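Local coordinates for lectin (PDB 4HR6), which binds carbohydrate as a seed lectin and is a three-chain, nontoxic homologue of type II ribosome-inactivating proteins, at the interface of chains B and A. Residues are numbered along the deposited sequence; one frame, centred on the assembly and turned at random. Chains: chain A, Lectin; chain B, Lectin.

The interface of chains B and A. Residues chain B 31-32; chain A 157-158, 160-161, 165, 186, 198, 206.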
# COMPACT_ATOMS: atom_id res chain seq x y z
N LEU B 31 -3.66 4.03 11.75
CA LEU B 31 -2.25 4.36 11.76
C LEU B 31 -1.85 4.65 10.33
O LEU B 31 -2.02 3.81 9.45
CB LEU B 31 -1.43 3.19 12.32
CG LEU B 31 -1.71 2.72 13.76
CD1 LEU B 31 -0.90 1.45 14.05
CD2 LEU B 31 -1.41 3.79 14.81
N TYR B 32 -1.29 5.83 10.10
CA TYR B 32 -1.01 6.32 8.77
C TYR B 32 -2.28 6.26 7.87
O TYR B 32 -2.17 6.07 6.68
CB TYR B 32 0.13 5.52 8.14
CG TYR B 32 1.36 5.30 9.00
CD1 TYR B 32 1.61 4.05 9.59
CD2 TYR B 32 2.31 6.30 9.18
CE1 TYR B 32 2.74 3.82 10.36
CE2 TYR B 32 3.46 6.09 9.95
CZ TYR B 32 3.67 4.85 10.54
OH TYR B 32 4.81 4.61 11.29
N ILE A 157 3.64 -2.49 10.68
CA ILE A 157 3.06 -1.16 10.64
C ILE A 157 2.95 -0.59 12.04
O ILE A 157 3.31 0.57 12.29
CB ILE A 157 1.68 -1.15 9.96
CG1 ILE A 157 1.84 -1.41 8.47
CG2 ILE A 157 0.97 0.20 10.15
CD1 ILE A 157 0.53 -1.59 7.73
N GLN A 158 2.39 -1.38 12.95
CA GLN A 158 2.25 -0.92 14.34
C GLN A 158 3.60 -0.66 14.99
O GLN A 158 3.80 0.35 15.66
CB GLN A 158 1.41 -1.90 15.15
CG GLN A 158 -0.07 -1.82 14.77
CD GLN A 158 -0.84 -3.12 14.99
OE1 GLN A 158 -0.82 -3.70 16.08
NE2 GLN A 158 -1.56 -3.56 13.96
N SER A 160 6.35 0.14 13.51
CA SER A 160 6.99 1.28 12.86
C SER A 160 6.71 2.62 13.52
O SER A 160 7.45 3.57 13.30
CB SER A 160 6.55 1.37 11.40
OG SER A 160 5.27 2.00 11.32
N THR A 161 5.65 2.71 14.31
CA THR A 161 5.32 3.96 14.96
C THR A 161 6.35 4.36 16.02
O THR A 161 6.36 5.52 16.43
CB THR A 161 3.96 3.91 15.66
OG1 THR A 161 3.96 2.86 16.63
CG2 THR A 161 2.85 3.69 14.65
N GLY A 165 8.70 5.14 11.08
CA GLY A 165 8.08 4.40 9.97
C GLY A 165 8.91 3.23 9.47
O GLY A 165 8.57 2.62 8.46
N ILE A 186 7.40 1.80 5.98
CA ILE A 186 6.11 2.14 5.42
C ILE A 186 6.16 2.99 4.14
O ILE A 186 5.13 3.22 3.54
CB ILE A 186 5.27 2.95 6.40
CG1 ILE A 186 6.05 4.17 6.88
CG2 ILE A 186 4.80 2.07 7.54
CD1 ILE A 186 5.16 5.33 7.19
N GLN A 198 -5.90 -3.73 8.98
CA GLN A 198 -4.78 -4.37 9.67
C GLN A 198 -5.20 -5.11 10.93
O GLN A 198 -6.08 -4.66 11.68
CB GLN A 198 -3.64 -3.39 9.95
CG GLN A 198 -3.95 -2.26 10.89
CD GLN A 198 -2.80 -1.27 10.99
OE1 GLN A 198 -1.72 -1.62 11.45
NE2 GLN A 198 -3.03 -0.04 10.57
N THR A 206 0.05 6.97 16.29
CA THR A 206 0.56 8.19 15.64
C THR A 206 -0.48 9.28 15.85
O THR A 206 -0.23 10.45 15.58
CB THR A 206 0.79 8.02 14.12
OG1 THR A 206 -0.39 7.50 13.49
CG2 THR A 206 1.95 7.08 13.84
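B:Tyr32 puts its phenol tip against A:Ser160, where two chains meet that probably make up the ribosome-inactivating-protein-like subunit of this type II RIP homologue. The tyrosine follows strand 29-31 of chain B with a positive phi (53°), and its ring dips toward the end of helix 141-159 and the 3-10 turn 160-162 of chain A. Its CG lies anti to the carbonyl carbon (chi1 -47°), directing the hydroxyl at the turn.

The tight part lies at one face, one edge and the hydroxyl tip of this ring, which buries 107 Å². B:Tyr32 OH and A:Ser160 OG are hydrogen-bonded at 2.7 Å, with the direction undecided. If the serine hydrogen goes to A:Ile157 O, 2.6 Å from OG, the phenol would be the donor to OG. That internal bond fixes the serine hydroxyl near the helix end, approaching the carbonyl at 131° and tilted from its plane. The same A:Ile157 O lies in plane with the ring edge, 3.8 Å from CE1 of B:Tyr32. One ring face receives the A:Ile186 methyl CD1, 3.7 Å from the centroid and displaced toward the CE2 rim, a CH-pi contact in which the side chains cross at about a right angle. CG2 of A:Ile157 flanks CD1 of the ring at 3.9 Å.

Packing is looser around B:Leu31. The leucine side chain crosses that of A:Gln158 at about a right angle, its CD1 methyl resting 3.5 Å from CG. Beyond that contact the neighbours stand farther off, CB of B:Leu31 lying 4.0 Å from NE2 of A:Gln198. Farther along the A:Gln158 chain, NE2 donates to A:Gln198 OE1 at 3.2 Å, linking two glutamines beside the leucine. CD2 faces the C-terminal A:Thr206, a poorly ordered residue whose apparent place over the other tyrosine face is doubtful.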